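Local coordinates for protein tubulin binding cofactor C (Leishmania major, PDB 5AJ8) that probably acts as a chaperone in tubulin folding and is represented here by its C-terminal domain, a parallel beta-helix of the cofactor C family, at residues A38-L42 against R162-F168; F93-R97 against E133-V139; L103-T107 against T115-W119. The protein carries 1 engineered substitution. All coordinates share one frame; numbering follows the deposited sequence. Where two conformers were deposited one is given.

Interaction 1 (A38-L42 against R162-F168); sequences AIYCL and RASTTVF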
loop_
_atom_site.group_PDB
_atom_site.type_symbol
_atom_site.label_atom_id
_atom_site.label_comp_id
_atom_site.label_asym_id
_atom_site.label_seq_id
_atom_site.Cartn_x
_atom_site.Cartn_y
_atom_site.Cartn_z
ATOM N N ALA A 38 2.972 10.360 -4.118
ATOM C CA ALA A 38 3.000 8.947 -4.367
ATOM C C ALA A 38 3.835 8.327 -3.274
ATOM O O ALA A 38 4.893 8.861 -2.907
ATOM C CB ALA A 38 3.607 8.656 -5.734
ATOM N N ILE A 39 3.380 7.193 -2.764
ATOM C CA ILE A 39 4.067 6.502 -1.677
ATOM C C ILE A 39 4.401 5.086 -2.141
ATOM O O ILE A 39 3.514 4.303 -2.409
ATOM C CB ILE A 39 3.187 6.473 -0.408
ATOM C CG1 ILE A 39 2.815 7.894 0.014
ATOM C CG2 ILE A 39 3.899 5.757 0.732
ATOM C CD1 ILE A 39 1.886 7.935 1.216
ATOM N N TYR A 40 5.688 4.782 -2.246
ATOM C CA TYR A 40 6.168 3.495 -2.744
ATOM C C TYR A 40 6.766 2.701 -1.590
ATOM O O TYR A 40 7.799 3.112 -1.045
ATOM C CB TYR A 40 7.226 3.745 -3.809
ATOM C CG TYR A 40 6.699 4.466 -5.013
ATOM C CD1 TYR A 40 5.959 3.793 -5.962
ATOM C CD2 TYR A 40 6.950 5.820 -5.208
ATOM C CE1 TYR A 40 5.474 4.446 -7.059
ATOM C CE2 TYR A 40 6.483 6.473 -6.314
ATOM C CZ TYR A 40 5.736 5.789 -7.228
ATOM O OH TYR A 40 5.276 6.426 -8.336
ATOM N N CYS A 41 6.106 1.607 -1.197
ATOM C CA CYS A 41 6.580 0.744 -0.122
ATOM C C CYS A 41 7.110 -0.609 -0.622
ATOM O O CYS A 41 6.411 -1.356 -1.316
ATOM C CB CYS A 41 5.493 0.455 0.910
ATOM S SG CYS A 41 4.517 1.879 1.461
ATOM N N LEU A 42 8.336 -0.928 -0.235
ATOM C CA LEU A 42 8.821 -2.286 -0.351
ATOM C C LEU A 42 7.939 -3.163 0.576
ATOM O O LEU A 42 7.300 -2.656 1.496
ATOM C CB LEU A 42 10.300 -2.368 0.020
ATOM C CG LEU A 42 11.271 -1.524 -0.817
ATOM C CD1 LEU A 42 12.706 -1.715 -0.362
ATOM C CD2 LEU A 42 11.139 -1.824 -2.311
ATOM N N ARG A 162 -2.519 3.218 -12.446
ATOM C CA ARG A 162 -1.310 4.017 -12.659
ATOM C C ARG A 162 -0.096 3.088 -12.540
ATOM O O ARG A 162 0.314 2.730 -11.447
ATOM C CB ARG A 162 -1.249 5.137 -11.643
ATOM C CG ARG A 162 -0.039 6.053 -11.695
ATOM C CD ARG A 162 -0.150 6.954 -10.464
ATOM N NE ARG A 162 0.878 7.981 -10.363
ATOM C CZ ARG A 162 2.068 7.832 -9.788
ATOM N NH1 ARG A 162 2.462 6.646 -9.283
ATOM N NH2 ARG A 162 2.885 8.888 -9.755
ATOM N N ALA A 163 0.435 2.700 -13.691
ATOM C CA ALA A 163 1.536 1.739 -13.775
ATOM C C ALA A 163 2.869 2.478 -13.643
ATOM O O ALA A 163 3.426 2.932 -14.621
ATOM C CB ALA A 163 1.452 0.980 -15.098
ATOM N N SER A 164 3.355 2.636 -12.419
ATOM C CA SER A 164 4.523 3.480 -12.151
ATOM C C SER A 164 5.838 2.730 -12.469
ATOM O O SER A 164 6.051 1.587 -12.000
ATOM C CB SER A 164 4.518 3.956 -10.697
ATOM O OG SER A 164 5.694 4.674 -10.359
ATOM N N THR A 165 6.711 3.407 -13.227
ATOM C CA THR A 165 8.044 2.895 -13.517
ATOM C C THR A 165 9.071 3.435 -12.540
ATOM O O THR A 165 10.240 3.152 -12.674
ATOM C CB THR A 165 8.482 3.231 -14.948
ATOM O OG1 THR A 165 8.459 4.648 -15.138
ATOM C CG2 THR A 165 7.545 2.553 -15.986
ATOM N N THR A 166 8.624 4.169 -11.522
ATOM C CA THR A 166 9.529 4.786 -10.553
ATOM C C THR A 166 10.407 3.746 -9.837
ATOM O O THR A 166 9.895 2.780 -9.287
ATOM C CB THR A 166 8.756 5.621 -9.500
ATOM O OG1 THR A 166 8.068 6.707 -10.153
ATOM C CG2 THR A 166 9.706 6.214 -8.491
ATOM N N VAL A 167 11.726 3.956 -9.861
ATOM C CA VAL A 167 12.662 3.139 -9.102
ATOM C C VAL A 167 12.671 3.575 -7.622
ATOM O O VAL A 167 12.613 4.772 -7.318
ATOM C CB VAL A 167 14.086 3.217 -9.696
ATOM C CG1 VAL A 167 15.058 2.357 -8.883
ATOM C CG2 VAL A 167 14.066 2.774 -11.164
ATOM N N PHE A 168 12.709 2.602 -6.716
ATOM C CA PHE A 168 12.756 2.883 -5.288
ATOM C C PHE A 168 14.063 3.566 -4.919
ATOM O O PHE A 168 15.162 3.088 -5.267
ATOM C CB PHE A 168 12.624 1.598 -4.458
ATOM C CG PHE A 168 12.644 1.833 -2.956
ATOM C CD1 PHE A 168 13.834 1.856 -2.259
ATOM C CD2 PHE A 168 11.470 2.024 -2.254
ATOM C CE1 PHE A 168 13.855 2.084 -0.895
ATOM C CE2 PHE A 168 11.477 2.244 -0.888
ATOM C CZ PHE A 168 12.675 2.285 -0.200
HETATM O O HOH W 1 5.734 8.930 -8.841
#

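Interaction 2 (F93-R97 against E133-V139); sequences FGPYR and EQNYVKV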
loop_
_atom_site.group_PDB
_atom_site.type_symbol
_atom_site.label_atom_id
_atom_site.label_comp_id
_atom_site.label_asym_id
_atom_site.label_seq_id
_atom_site.Cartn_x
_atom_site.Cartn_y
_atom_site.Cartn_z
ATOM N N PHE A 93 -9.090 0.827 -5.164
ATOM C CA PHE A 93 -8.127 -0.267 -4.966
ATOM C C PHE A 93 -7.708 -0.978 -6.229
ATOM O O PHE A 93 -8.517 -1.331 -7.074
ATOM C CB PHE A 93 -8.673 -1.295 -3.975
ATOM C CG PHE A 93 -8.693 -0.798 -2.562
ATOM C CD1 PHE A 93 -9.685 0.042 -2.136
ATOM C CD2 PHE A 93 -7.701 -1.177 -1.672
ATOM C CE1 PHE A 93 -9.704 0.503 -0.837
ATOM C CE2 PHE A 93 -7.689 -0.708 -0.381
ATOM C CZ PHE A 93 -8.693 0.139 0.042
ATOM N N GLY A 94 -6.412 -1.201 -6.315
ATOM C CA GLY A 94 -5.787 -1.892 -7.421
ATOM C C GLY A 94 -4.716 -2.831 -6.887
ATOM O O GLY A 94 -4.480 -2.902 -5.667
ATOM N N PRO A 95 -4.079 -3.574 -7.795
ATOM C CA PRO A 95 -3.010 -4.503 -7.456
ATOM C C PRO A 95 -1.605 -3.874 -7.410
ATOM O O PRO A 95 -1.272 -2.956 -8.194
ATOM C CB PRO A 95 -3.086 -5.499 -8.600
ATOM C CG PRO A 95 -3.409 -4.636 -9.786
ATOM C CD PRO A 95 -4.406 -3.625 -9.236
ATOM N N TYR A 96 -0.789 -4.421 -6.518
ATOM C CA TYR A 96 0.602 -3.985 -6.274
ATOM C C TYR A 96 1.490 -4.126 -7.523
ATOM O O TYR A 96 2.472 -3.385 -7.705
ATOM C CB TYR A 96 1.151 -4.837 -5.129
ATOM C CG TYR A 96 2.495 -4.492 -4.542
ATOM C CD1 TYR A 96 2.733 -3.249 -3.960
ATOM C CD2 TYR A 96 3.514 -5.432 -4.518
ATOM C CE1 TYR A 96 3.940 -2.951 -3.371
ATOM C CE2 TYR A 96 4.728 -5.146 -3.933
ATOM C CZ TYR A 96 4.939 -3.904 -3.361
ATOM O OH TYR A 96 6.142 -3.623 -2.770
ATOM N N ARG A 97 1.140 -5.076 -8.372
ATOM C CA ARG A 97 1.860 -5.296 -9.608
ATOM C C ARG A 97 1.895 -4.039 -10.532
ATOM O O ARG A 97 2.741 -3.956 -11.407
ATOM C CB ARG A 97 1.303 -6.524 -10.351
ATOM C CG ARG A 97 -0.118 -6.368 -10.840
ATOM C CD ARG A 97 -0.629 -7.621 -11.543
ATOM N NE ARG A 97 -2.044 -7.469 -11.876
ATOM C CZ ARG A 97 -3.071 -8.022 -11.220
ATOM N NH1 ARG A 97 -2.881 -8.830 -10.174
ATOM N NH2 ARG A 97 -4.324 -7.785 -11.633
ATOM N N GLU A 133 -3.020 -12.538 -3.730
ATOM C CA GLU A 133 -2.818 -11.429 -4.687
ATOM C C GLU A 133 -4.085 -10.603 -4.902
ATOM O O GLU A 133 -4.016 -9.380 -5.021
ATOM C CB GLU A 133 -2.253 -11.891 -6.045
ATOM C CG GLU A 133 -1.919 -10.699 -6.962
ATOM C CD GLU A 133 -1.121 -11.058 -8.209
ATOM O OE1 GLU A 133 -1.059 -12.253 -8.542
ATOM O OE2 GLU A 133 -0.557 -10.139 -8.855
ATOM N N GLN A 134 -5.222 -11.300 -4.945
ATOM C CA GLN A 134 -6.520 -10.701 -5.258
ATOM C C GLN A 134 -7.316 -10.213 -4.038
ATOM O O GLN A 134 -8.470 -9.855 -4.178
ATOM C CB GLN A 134 -7.350 -11.660 -6.152
ATOM C CG GLN A 134 -6.670 -11.945 -7.523
ATOM C CD GLN A 134 -6.384 -10.667 -8.353
ATOM O OE1 GLN A 134 -5.235 -10.368 -8.739
ATOM N NE2 GLN A 134 -7.437 -9.898 -8.608
ATOM N N ASN A 135 -6.698 -10.150 -2.860
ATOM C CA ASN A 135 -7.370 -9.583 -1.687
ATOM C C ASN A 135 -7.714 -8.101 -1.821
ATOM O O ASN A 135 -8.603 -7.612 -1.137
ATOM C CB ASN A 135 -6.551 -9.807 -0.412
ATOM C CG ASN A 135 -6.600 -11.255 0.070
ATOM O OD1 ASN A 135 -7.481 -12.022 -0.326
ATOM N ND2 ASN A 135 -5.668 -11.627 0.927
ATOM N N TYR A 136 -7.059 -7.396 -2.729
ATOM C CA TYR A 136 -7.375 -5.977 -2.930
ATOM C C TYR A 136 -8.800 -5.705 -3.456
ATOM O O TYR A 136 -9.264 -4.582 -3.360
ATOM C CB TYR A 136 -6.341 -5.311 -3.849
ATOM C CG TYR A 136 -6.478 -5.691 -5.277
ATOM C CD1 TYR A 136 -5.816 -6.799 -5.775
ATOM C CD2 TYR A 136 -7.262 -4.955 -6.148
ATOM C CE1 TYR A 136 -5.942 -7.171 -7.085
ATOM C CE2 TYR A 136 -7.384 -5.336 -7.475
ATOM C CZ TYR A 136 -6.709 -6.444 -7.922
ATOM O OH TYR A 136 -6.819 -6.840 -9.222
ATOM N N VAL A 137 -9.470 -6.689 -4.058
ATOM C CA VAL A 137 -10.822 -6.456 -4.581
ATOM C C VAL A 137 -11.869 -6.531 -3.467
ATOM O O VAL A 137 -12.989 -6.175 -3.685
ATOM C CB VAL A 137 -11.235 -7.390 -5.755
ATOM C CG1 VAL A 137 -10.199 -7.348 -6.874
ATOM C CG2 VAL A 137 -11.479 -8.823 -5.283
ATOM N N LYS A 138 -11.492 -6.995 -2.280
ATOM C CA LYS A 138 -12.421 -7.049 -1.167
ATOM C C LYS A 138 -11.895 -6.148 -0.043
ATOM O O LYS A 138 -10.751 -6.246 0.352
ATOM C CB LYS A 138 -12.684 -8.478 -0.704
ATOM C CG LYS A 138 -13.576 -8.552 0.534
ATOM C CD LYS A 138 -14.291 -9.889 0.651
ATOM C CE LYS A 138 -15.593 -9.789 1.438
ATOM N NZ LYS A 138 -15.484 -10.232 2.860
ATOM N N VAL A 139 -12.725 -5.215 0.399
ATOM C CA VAL A 139 -12.328 -4.230 1.405
ATOM C C VAL A 139 -13.373 -4.261 2.498
ATOM O O VAL A 139 -14.556 -4.456 2.224
ATOM C CB VAL A 139 -12.191 -2.818 0.785
ATOM C CG1 VAL A 139 -12.007 -1.751 1.853
ATOM C CG2 VAL A 139 -11.035 -2.799 -0.216
HETATM O O HOH W 2 -1.986 -7.390 -5.547
HETATM O O HOH W 3 -0.372 -7.584 -7.744
#

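Interaction 3 (L103-T107 against T115-W119); sequences LSSCT and THAEW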
loop_
_atom_site.group_PDB
_atom_site.type_symbol
_atom_site.label_atom_id
_atom_site.label_comp_id
_atom_site.label_asym_id
_atom_site.label_seq_id
_atom_site.Cartn_x
_atom_site.Cartn_y
_atom_site.Cartn_z
ATOM N N LEU A 103 10.384 -3.895 -9.826
ATOM C CA LEU A 103 11.173 -4.940 -10.455
ATOM C C LEU A 103 12.543 -4.446 -10.900
ATOM O O LEU A 103 13.465 -5.264 -11.024
ATOM C CB LEU A 103 10.402 -5.565 -11.606
ATOM C CG LEU A 103 9.025 -6.106 -11.181
ATOM C CD1 LEU A 103 8.348 -6.764 -12.374
ATOM C CD2 LEU A 103 9.110 -7.096 -10.034
ATOM N N SER A 104 12.713 -3.125 -11.034
ATOM C CA SER A 104 14.042 -2.505 -11.296
ATOM C C SER A 104 14.653 -1.880 -10.038
ATOM O O SER A 104 15.590 -1.075 -10.123
ATOM C CB SER A 104 13.919 -1.424 -12.366
ATOM O OG SER A 104 13.289 -1.940 -13.515
ATOM N N SER A 105 14.115 -2.269 -8.881
ATOM C CA SER A 105 14.569 -1.786 -7.592
ATOM C C SER A 105 15.261 -2.920 -6.867
ATOM O O SER A 105 15.227 -4.064 -7.309
ATOM C CB SER A 105 13.378 -1.283 -6.763
ATOM O OG SER A 105 12.630 -0.296 -7.470
ATOM N N CYS A 106 15.877 -2.606 -5.734
ATOM C CA CYS A 106 16.523 -3.625 -4.918
ATOM C C CYS A 106 16.260 -3.443 -3.432
ATOM O O CYS A 106 15.853 -2.380 -3.001
ATOM C CB CYS A 106 18.018 -3.635 -5.195
ATOM S SG CYS A 106 18.920 -2.178 -4.641
ATOM N N THR A 107 16.497 -4.505 -2.649
ATOM C CA THR A 107 16.377 -4.420 -1.205
ATOM C C THR A 107 17.555 -3.614 -0.677
ATOM O O THR A 107 18.415 -3.174 -1.438
ATOM C CB THR A 107 16.345 -5.800 -0.513
ATOM O OG1 THR A 107 17.590 -6.468 -0.707
ATOM C CG2 THR A 107 15.216 -6.661 -1.049
ATOM N N THR A 115 9.765 -10.901 -10.263
ATOM C CA THR A 115 8.296 -10.762 -10.222
ATOM C C THR A 115 7.816 -10.215 -8.871
ATOM O O THR A 115 8.554 -10.220 -7.864
ATOM C CB THR A 115 7.578 -12.103 -10.468
ATOM O OG1 THR A 115 7.783 -12.966 -9.338
ATOM C CG2 THR A 115 8.107 -12.780 -11.729
ATOM N N HIS A 116 6.579 -9.742 -8.855
ATOM C CA HIS A 116 6.030 -9.191 -7.644
ATOM C C HIS A 116 5.765 -10.298 -6.635
ATOM O O HIS A 116 5.992 -10.114 -5.448
ATOM C CB HIS A 116 4.768 -8.370 -7.938
ATOM C CG HIS A 116 5.039 -7.090 -8.660
ATOM N ND1 HIS A 116 5.111 -7.008 -10.035
ATOM C CD2 HIS A 116 5.249 -5.832 -8.198
ATOM C CE1 HIS A 116 5.350 -5.755 -10.387
ATOM N NE2 HIS A 116 5.436 -5.024 -9.291
ATOM N N ALA A 117 5.328 -11.461 -7.106
ATOM C CA ALA A 117 5.110 -12.627 -6.221
ATOM C C ALA A 117 6.371 -12.984 -5.457
ATOM O O ALA A 117 6.303 -13.234 -4.267
ATOM C CB ALA A 117 4.612 -13.841 -7.007
ATOM N N GLU A 118 7.517 -12.978 -6.137
ATOM C CA GLU A 118 8.803 -13.256 -5.491
ATOM C C GLU A 118 9.148 -12.213 -4.443
ATOM O O GLU A 118 9.567 -12.546 -3.344
ATOM C CB GLU A 118 9.935 -13.308 -6.537
ATOM C CG GLU A 118 10.032 -14.626 -7.285
ATOM C CD GLU A 118 10.985 -14.551 -8.466
ATOM O OE1 GLU A 118 10.672 -13.845 -9.448
ATOM O OE2 GLU A 118 12.058 -15.186 -8.397
ATOM N N TRP A 119 8.997 -10.944 -4.798
ATOM C CA TRP A 119 9.228 -9.845 -3.846
ATOM C C TRP A 119 8.359 -10.007 -2.590
ATOM O O TRP A 119 8.829 -9.892 -1.453
ATOM C CB TRP A 119 8.875 -8.491 -4.482
ATOM C CG TRP A 119 10.002 -7.779 -5.112
ATOM C CD1 TRP A 119 10.368 -7.809 -6.420
ATOM C CD2 TRP A 119 10.925 -6.912 -4.457
ATOM N NE1 TRP A 119 11.475 -7.019 -6.620
ATOM C CE2 TRP A 119 11.831 -6.454 -5.429
ATOM C CE3 TRP A 119 11.090 -6.502 -3.135
ATOM C CZ2 TRP A 119 12.863 -5.579 -5.127
ATOM C CZ3 TRP A 119 12.118 -5.646 -2.836
ATOM C CH2 TRP A 119 12.993 -5.196 -3.817
HETATM O O HOH W 4 14.051 -6.303 -8.358
#

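Interaction 1 (A38-L42 against R162-F168)
Tyr40, on strand 38-41 of a parallel beta-helix, meets a C-terminal segment that crosses over the sheet. Its hydroxyl is the polar centre of the contact. Tyr40 OH lies 2.7 Å from Ser164 OG in a hydrogen bond whose donor is not fixed. Arg162 NH1 donates to Tyr40 OH at 3.0 Å. This bond is nearly straight, at 170°, and lies close to the plane of the guanidinium. The phenol and guanidinium planes are 35° apart. Water 1 sits in the plane of the ring, 2.6 Å from Tyr40 OH, and also accepts from Arg162 NH2. Two routes, one direct and one through water, therefore tie the extended arginine chain to one hydroxyl. Ser164 OG has a second task. It accepts from Thr166 N at 3.2 Å and forms an ST turn, which links the turn of the segment to the phenol. Thr166 CB makes an off-centre CH-pi contact with the Tyr40 ring, 4.2 Å from its centroid.

In the beta-helix, strand 38-41 lies between the parallel strands 21-23 and 56-62. Tyr59, from the latter, sets its ring nearly parallel to that of Tyr40, and its OH bonds to Arg162 O. The segment 162-168 follows strand 153-155, in the last coil, and returns across earlier ones.

The other end of the contact is apolar. With chi1 at -179°, the Phe168 ring points away from its own amide nitrogen and reaches Leu42. Leu42 CG lies over one face of the Phe168 ring, 3.9 Å from the centroid. At the edge of the same ring, Tyr40 O is 3.8 Å from Phe168 CE2. Both Leu42 methyls also touch ring carbons of Phe168.

Interaction 2 (F93-R97 against E133-V139)
The Tyr136 ring has backbone and proline atoms on one face and a valine on the other. Gly94 C lies over the first face, 3.4 Å from Tyr136 CD2. Pro95 N and Pro95 CB share that face, and Pro95 CB is 4.1 Å from the centroid of the Tyr136 ring, a CH-pi contact. Val137 CG1, of the ring's own segment, lies over the opposite face. Phe93 O and Glu133 O lie at the edge. The ring lies on strand 91-95, a late strand of the parallel beta-helix.

The Phe93 ring has one methyl centred over a face. Val139 CG2 is 3.6 Å from the centroid of the Phe93 ring. Here the 133-139 segment is about to enter strand 140-141, an outermost strand of the other parallel sheet. Phe93 also touches Met75 and Trp153, on the strands flanking its own.

The Arg97 guanidinium has Pro95 CB over one face. Its edge is turned to two acceptors. Arg97 NH1 donates to Glu133 OE2 at 3.0 Å in a salt bridge. The guanidinium and carboxylate planes are steep to each other, and the donor reaches OE2 from above the carboxylate plane. Arg97 NH1 also donates to Gln134 OE1 at 3.2 Å, with an angle of 172°. This amide is nearly coplanar with the guanidinium, and the donor sits close to the axis of its C=O. The two bonds should fix the rotation of the arginine head.

Tyr136 CG falls between its backbone N and carbonyl carbon (chi1 74°), which turns the ring onto Gly94 and Pro95. Tyr136 OH accepts from Gln134 NE2 at 3.2 Å. Water 2 joins Glu133 O to Tyr96 N, weakly at the latter. Water 3 accepts from Arg97 N at 3.0 Å and donates to Glu133 OE2 at 2.8 Å.

Interaction 3 (L103-T107 against T115-W119)
Leu103 packs its methyls against the start of helix 116-122. Leu103 CD2 lies over one face of the His116 ring, 4.0 Å from the centroid, in a CH-pi contact. The same methyl, Leu103 CD2, touches Trp119 CD1 at 3.9 Å. Leu103 CD1 meets His116 CE1. The far rim of the indole runs along the loop backbone. Ser105 O lies in the indole plane, 3.6 Å from Trp119 CZ2, and Cys106 C meets Trp119 CH2 at the edge. Thr107 CG2 comes obliquely to Trp119 CZ3 at 3.7 Å.

Water 4 also lies in the indole plane. It accepts from Trp119 NE1 at 3.2 Å and sits close to both Leu103 O and Ser105 O.

A second shell sets these groups. Thr115 is the N-cap, and Thr115 OG1 accepts from Glu118 N at 3.2 Å. His116 NE2 is bonded to Trp99 O, Ser105 OG to Gly101 O, and Thr107 OG1 to Lys111 N. The helix has the 103-107 loop along one part of its surface, with Tyr113 edge-to-face to the indole, while His116 and Ala117 rest on Trp78 of strand 73-79.

Overall arrangement
Interactions 1 and 2 pack later segments on two strands of the same parallel sheet, 38-41 and 91-95. Interaction 3 joins a loop to helix 116-122 and its centre lies farther from the chain centre, about 15 Å against 10 Å for the others. Interaction 2 is the buried one, with a salt bridge at its arginine end; the other two are partly buried. Interaction 1 gathers its polar bonds on one hydroxyl. Interaction 3 is mostly apolar, with one water. The three touch. Tyr96 OH probably bonds to Cys41 O, joining interactions 2 and 1. Ser105 OG probably bonds to Phe168 N between 3 and 1. The His116 ring packs on Arg97 O between 3 and 2.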